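PDB 3L2H: putative sugar phosphate isomerase from Acidithiobacillus ferrooxidans, which probably binds a metal ion through its cupin fold and may act as a sugar phosphate isomerase. Local coordinates for residues 124-137 and 140-153. Sequence-based numbering, arbitrary orientation. Where two conformers were deposited one is given.
Sequences LDQDVVDYPNQHKR and RNNGEWNLVDMADI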
loop_
_atom_site.group_PDB
_atom_site.type_symbol
_atom_site.label_atom_id
_atom_site.label_comp_id
_atom_site.label_asym_id
_atom_site.label_seq_id
_atom_site.Cartn_x
_atom_site.Cartn_y
_atom_site.Cartn_z
ATOM N N LEU B 124 4.230 9.226 -3.097
ATOM C CA LEU B 124 3.901 8.266 -2.045
ATOM C C LEU B 124 3.762 8.986 -0.718
ATOM O O LEU B 124 4.380 10.014 -0.496
ATOM C CB LEU B 124 4.991 7.220 -1.897
ATOM C CG LEU B 124 5.247 6.379 -3.113
ATOM C CD1 LEU B 124 6.499 5.453 -2.873
ATOM C CD2 LEU B 124 3.946 5.576 -3.504
ATOM N N ASP B 125 2.923 8.437 0.138
ATOM C CA ASP B 125 2.719 8.982 1.467
ATOM C C ASP B 125 3.974 8.917 2.353
ATOM O O ASP B 125 4.112 9.755 3.238
ATOM C CB ASP B 125 1.604 8.233 2.174
ATOM C CG ASP B 125 0.215 8.634 1.684
ATOM O OD1 ASP B 125 0.052 9.655 1.011
ATOM O OD2 ASP B 125 -0.728 7.935 2.053
ATOM N N GLN B 126 4.834 7.936 2.133
ATOM C CA GLN B 126 6.100 7.807 2.849
ATOM C C GLN B 126 7.307 7.705 1.896
ATOM O O GLN B 126 7.307 6.927 0.936
ATOM C CB GLN B 126 6.112 6.574 3.753
ATOM C CG GLN B 126 5.080 6.587 4.918
ATOM C CD GLN B 126 5.194 5.327 5.821
ATOM O OE1 GLN B 126 4.501 4.359 5.555
ATOM N NE2 GLN B 126 6.128 5.328 6.852
ATOM N N ASP B 127 8.373 8.406 2.247
ATOM C CA ASP B 127 9.625 8.309 1.493
ATOM C C ASP B 127 10.746 8.732 2.419
ATOM O O ASP B 127 10.526 9.305 3.500
ATOM C CB ASP B 127 9.549 9.200 0.243
ATOM C CG ASP B 127 10.627 8.905 -0.816
ATOM O OD1 ASP B 127 11.282 7.837 -0.790
ATOM O OD2 ASP B 127 10.778 9.805 -1.688
ATOM N N VAL B 128 11.954 8.430 1.997
ATOM C CA VAL B 128 13.158 8.838 2.671
ATOM C C VAL B 128 14.027 9.388 1.551
ATOM O O VAL B 128 14.144 8.759 0.487
ATOM C CB VAL B 128 13.847 7.695 3.401
ATOM C CG1 VAL B 128 15.150 8.220 4.074
ATOM C CG2 VAL B 128 12.899 7.029 4.423
ATOM N N VAL B 129 14.577 10.574 1.744
ATOM C CA VAL B 129 15.402 11.172 0.719
ATOM C C VAL B 129 16.709 11.611 1.320
ATOM O O VAL B 129 16.711 12.310 2.340
ATOM C CB VAL B 129 14.729 12.374 0.068
ATOM C CG1 VAL B 129 15.644 12.931 -1.088
ATOM C CG2 VAL B 129 13.311 12.018 -0.411
ATOM N N ASP B 130 17.821 11.235 0.683
ATOM C CA ASP B 130 19.133 11.631 1.146
ATOM C C ASP B 130 19.637 12.793 0.330
ATOM O O ASP B 130 19.462 12.819 -0.885
ATOM C CB ASP B 130 20.139 10.510 1.049
ATOM C CG ASP B 130 19.943 9.467 2.123
ATOM O OD1 ASP B 130 19.408 9.843 3.187
ATOM O OD2 ASP B 130 20.236 8.274 1.876
ATOM N N TYR B 131 20.216 13.772 1.031
ATOM C CA TYR B 131 20.919 14.892 0.397
ATOM C C TYR B 131 22.393 14.795 0.774
ATOM O O TYR B 131 22.856 15.464 1.706
ATOM C CB TYR B 131 20.300 16.216 0.820
ATOM C CG TYR B 131 18.846 16.338 0.467
ATOM C CD1 TYR B 131 18.444 16.602 -0.822
ATOM C CD2 TYR B 131 17.877 16.169 1.431
ATOM C CE1 TYR B 131 17.120 16.722 -1.155
ATOM C CE2 TYR B 131 16.530 16.271 1.113
ATOM C CZ TYR B 131 16.161 16.570 -0.169
ATOM O OH TYR B 131 14.818 16.659 -0.486
ATOM N N PRO B 132 23.142 13.954 0.062
ATOM C CA PRO B 132 24.505 13.665 0.549
ATOM C C PRO B 132 25.416 14.903 0.682
ATOM O O PRO B 132 26.245 14.939 1.599
ATOM C CB PRO B 132 25.060 12.681 -0.476
ATOM C CG PRO B 132 23.828 12.077 -1.189
ATOM C CD PRO B 132 22.756 13.136 -1.118
ATOM N N ASN B 133 25.255 15.901 -0.180
ATOM C CA ASN B 133 26.145 17.075 -0.154
ATOM C C ASN B 133 25.827 18.003 0.997
ATOM O O ASN B 133 26.697 18.817 1.387
ATOM C CB ASN B 133 26.146 17.849 -1.484
ATOM C CG ASN B 133 26.786 17.040 -2.622
ATOM O OD1 ASN B 133 27.524 16.068 -2.376
ATOM N ND2 ASN B 133 26.500 17.424 -3.840
ATOM N N GLN B 134 24.640 17.858 1.572
ATOM C CA GLN B 134 24.282 18.598 2.744
ATOM C C GLN B 134 24.405 17.741 4.034
ATOM O O GLN B 134 24.141 18.256 5.082
ATOM C CB GLN B 134 22.845 19.144 2.634
ATOM C CG GLN B 134 22.596 19.969 1.332
ATOM C CD GLN B 134 23.607 21.053 1.128
ATOM O OE1 GLN B 134 24.033 21.702 2.092
ATOM N NE2 GLN B 134 24.030 21.263 -0.109
ATOM N N HIS B 135 24.762 16.464 3.930
ATOM C CA HIS B 135 24.870 15.580 5.094
ATOM C C HIS B 135 23.529 15.474 5.832
ATOM O O HIS B 135 23.486 15.462 7.068
ATOM C CB HIS B 135 25.998 16.091 6.014
ATOM C CG HIS B 135 26.605 15.060 6.891
ATOM N ND1 HIS B 135 26.587 15.154 8.275
ATOM C CD2 HIS B 135 27.245 13.905 6.599
ATOM C CE1 HIS B 135 27.234 14.117 8.783
ATOM N NE2 HIS B 135 27.617 13.327 7.794
ATOM N N LYS B 136 22.440 15.391 5.065
ATOM C CA LYS B 136 21.099 15.311 5.638
ATOM C C LYS B 136 20.250 14.186 5.043
ATOM O O LYS B 136 20.346 13.888 3.870
ATOM C CB LYS B 136 20.353 16.645 5.434
ATOM C CG LYS B 136 20.932 17.813 6.265
ATOM C CD LYS B 136 20.316 19.069 5.880
ATOM C CE LYS B 136 21.117 20.316 6.396
ATOM N NZ LYS B 136 21.610 20.138 7.769
ATOM N N ARG B 137 19.389 13.633 5.882
ATOM C CA ARG B 137 18.410 12.648 5.487
ATOM C C ARG B 137 17.056 13.221 5.848
ATOM O O ARG B 137 16.857 13.697 6.974
ATOM C CB ARG B 137 18.623 11.325 6.213
ATOM C CG ARG B 137 17.530 10.280 5.908
ATOM C CD ARG B 137 17.966 8.870 6.284
ATOM N NE ARG B 137 18.899 8.347 5.306
ATOM C CZ ARG B 137 19.433 7.136 5.368
ATOM N NH1 ARG B 137 19.103 6.306 6.362
ATOM N NH2 ARG B 137 20.269 6.734 4.434
ATOM N N ARG B 140 9.982 11.519 5.248
ATOM C CA ARG B 140 8.693 12.138 5.017
ATOM C C ARG B 140 7.621 11.076 5.216
ATOM O O ARG B 140 7.623 10.060 4.559
ATOM C CB ARG B 140 8.605 12.750 3.624
ATOM C CG ARG B 140 7.312 13.534 3.451
ATOM C CD ARG B 140 7.194 14.196 2.057
ATOM N NE ARG B 140 7.486 13.318 0.953
ATOM C CZ ARG B 140 6.659 12.381 0.516
ATOM N NH1 ARG B 140 5.512 12.167 1.136
ATOM N NH2 ARG B 140 7.022 11.587 -0.482
ATOM N N ASN B 141 6.724 11.361 6.131
ATOM C CA ASN B 141 5.726 10.409 6.620
ATOM C C ASN B 141 4.380 11.077 6.723
ATOM O O ASN B 141 4.042 11.666 7.733
ATOM C CB ASN B 141 6.207 9.828 7.973
ATOM C CG ASN B 141 7.402 8.872 7.780
ATOM O OD1 ASN B 141 7.288 7.891 7.006
ATOM N ND2 ASN B 141 8.525 9.148 8.418
ATOM N N ASN B 142 3.588 10.921 5.659
ATOM C CA ASN B 142 2.287 11.582 5.592
ATOM C C ASN B 142 2.259 13.003 6.140
ATOM O O ASN B 142 1.533 13.294 7.100
ATOM C CB ASN B 142 1.277 10.808 6.424
ATOM C CG ASN B 142 0.809 9.562 5.729
ATOM O OD1 ASN B 142 -0.268 9.586 5.111
ATOM N ND2 ASN B 142 1.595 8.513 5.760
ATOM N N GLY B 143 3.023 13.932 5.647
ATOM C CA GLY B 143 2.759 15.246 6.320
ATOM C C GLY B 143 3.639 15.583 7.521
ATOM O O GLY B 143 3.686 16.744 7.916
ATOM N N GLU B 144 4.297 14.583 8.107
ATOM C CA GLU B 144 5.340 14.807 9.072
ATOM C C GLU B 144 6.652 14.806 8.280
ATOM O O GLU B 144 7.025 13.774 7.721
ATOM C CB GLU B 144 5.353 13.719 10.145
ATOM C CG GLU B 144 4.141 13.755 11.065
ATOM C CD GLU B 144 4.021 15.102 11.740
ATOM O OE1 GLU B 144 4.997 15.523 12.403
ATOM O OE2 GLU B 144 2.967 15.746 11.571
ATOM N N TRP B 145 7.330 15.951 8.191
ATOM C CA TRP B 145 8.621 16.014 7.496
ATOM C C TRP B 145 9.693 16.165 8.569
ATOM O O TRP B 145 9.609 17.089 9.403
ATOM C CB TRP B 145 8.718 17.191 6.539
ATOM C CG TRP B 145 7.773 17.189 5.384
ATOM C CD1 TRP B 145 6.433 17.027 5.422
ATOM C CD2 TRP B 145 8.117 17.408 4.030
ATOM N NE1 TRP B 145 5.902 17.135 4.154
ATOM C CE2 TRP B 145 6.915 17.361 3.276
ATOM C CE3 TRP B 145 9.310 17.663 3.381
ATOM C CZ2 TRP B 145 6.878 17.546 1.913
ATOM C CZ3 TRP B 145 9.278 17.839 1.972
ATOM C CH2 TRP B 145 8.067 17.782 1.273
ATOM N N ASN B 146 10.647 15.235 8.586
ATOM C CA ASN B 146 11.674 15.202 9.623
ATOM C C ASN B 146 13.069 15.206 8.962
ATOM O O ASN B 146 13.407 14.272 8.285
ATOM C CB ASN B 146 11.574 13.949 10.518
ATOM C CG ASN B 146 10.402 13.924 11.477
ATOM O OD1 ASN B 146 10.228 12.881 12.171
ATOM N ND2 ASN B 146 9.615 15.017 11.579
ATOM N N LEU B 147 13.854 16.273 9.156
ATOM C CA LEU B 147 15.178 16.415 8.548
ATOM C C LEU B 147 16.227 16.203 9.650
ATOM O O LEU B 147 16.175 16.860 10.688
ATOM C CB LEU B 147 15.328 17.775 7.907
ATOM C CG LEU B 147 16.505 18.039 6.960
ATOM C CD1 LEU B 147 16.418 17.196 5.668
ATOM C CD2 LEU B 147 16.553 19.542 6.676
ATOM N N VAL B 148 17.176 15.313 9.386
ATOM C CA VAL B 148 18.143 14.863 10.368
ATOM C C VAL B 148 19.538 14.878 9.804
ATOM O O VAL B 148 19.761 14.461 8.681
ATOM C CB VAL B 148 17.815 13.440 10.867
ATOM C CG1 VAL B 148 18.778 13.021 11.968
ATOM C CG2 VAL B 148 16.349 13.367 11.379
ATOM N N ASP B 149 20.474 15.448 10.550
ATOM C CA ASP B 149 21.870 15.404 10.123
ATOM C C ASP B 149 22.323 13.951 10.110
ATOM O O ASP B 149 21.992 13.187 10.985
ATOM C CB ASP B 149 22.773 16.180 11.067
ATOM C CG ASP B 149 24.251 16.164 10.610
ATOM O OD1 ASP B 149 24.602 16.998 9.754
ATOM O OD2 ASP B 149 25.060 15.346 11.150
HETATM N N MSE B 150 23.121 13.567 9.130
HETATM C CA MSE B 150 23.425 12.158 8.992
HETATM C C MSE B 150 24.234 11.588 10.171
HETATM O O MSE B 150 24.094 10.405 10.502
HETATM C CB MSE B 150 24.116 11.910 7.644
HETATM C CG MSE B 150 23.131 11.864 6.437
HETATM SE SE MSE B 150 24.235 11.722 4.823
HETATM C CE MSE B 150 22.766 11.532 3.551
ATOM N N ALA B 151 25.032 12.408 10.832
ATOM C CA ALA B 151 25.785 11.969 11.980
ATOM C C ALA B 151 24.921 11.684 13.210
ATOM O O ALA B 151 25.386 11.034 14.144
ATOM C CB ALA B 151 26.893 13.019 12.337
ATOM N N ASP B 152 23.670 12.169 13.198
ATOM C CA ASP B 152 22.737 12.005 14.315
ATOM C C ASP B 152 21.832 10.785 14.153
ATOM O O ASP B 152 20.849 10.615 14.903
ATOM C CB ASP B 152 21.890 13.265 14.464
ATOM C CG ASP B 152 22.711 14.462 14.886
ATOM O OD1 ASP B 152 23.749 14.234 15.567
ATOM O OD2 ASP B 152 22.295 15.601 14.580
ATOM N N ILE B 153 22.156 9.937 13.176
ATOM C CA ILE B 153 21.345 8.773 12.904
ATOM C C ILE B 153 22.089 7.532 13.383
ATOM O O ILE B 153 23.186 7.220 12.907
ATOM C CB ILE B 153 21.005 8.637 11.410
ATOM C CG1 ILE B 153 20.312 9.896 10.897
ATOM C CG2 ILE B 153 20.129 7.400 11.139
ATOM C CD1 ILE B 153 20.249 9.894 9.335
HETATM O O HOH W 1 0.408 6.182 4.532
HETATM O O HOH W 2 9.384 7.441 5.339
HETATM O O HOH W 3 9.578 12.146 -1.792
HETATM O O HOH W 4 23.897 18.764 7.945
#
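R140 meets L124 end-on: NH1 and NH2 both donate to L124 O, NH1 at 2.9 Å, and the oxygen lies in the guanidinium plane. The bend in the R140 chain (chi3 48°) turns its NH1/NH2 edge toward this carbonyl, just ahead of strand 126-131, while E68 pairs with NH2 as its charged partner. D127, which hydrogen-bonds H65, is linked to R140 NH2 through a water, and its backbone forms a hydrogen-bonded pair with that of R140. On the opposite face of the sheet, Q126 NE2 donates to N141 OD1 at 2.8 Å; the donor stands above the plane of the N141 amide, and the two amides are turned 61° apart.

At the other end, the H135 ring is held from two directions. M150 CB, of a selenomethionine, sits over the centre of one face in a CH-pi contact, 3.8 Å from the centroid. Near the ring edge, ND1 donates to D149 OD1 at 3.1 Å, reaching it from above the carboxylate plane. D149 OD2 accepts from A151 N, closing an Asx turn, and a water joins OD1 to K136 NZ. Replacing D149 by an alanine would probably leave H135 ND1 without its acceptor, undo the Asx turn and free the imidazole to rotate.

Two successive hairpins thus share strand 136-141 in an antiparallel meander, which strand 144-149 extends into a second subunit, and illustrate how side-chain bonds can reinforce a backbone ladder. R137, gripping D130 side-on, also reaches E144 of that subunit; these pairs, and R140 with E68, would probably offset one another's charge. The side-chain bonds at both ends, with ladder bonds such as R137 N to V148 O (2.9 Å), are consistent with a register held in part by directional polar contacts.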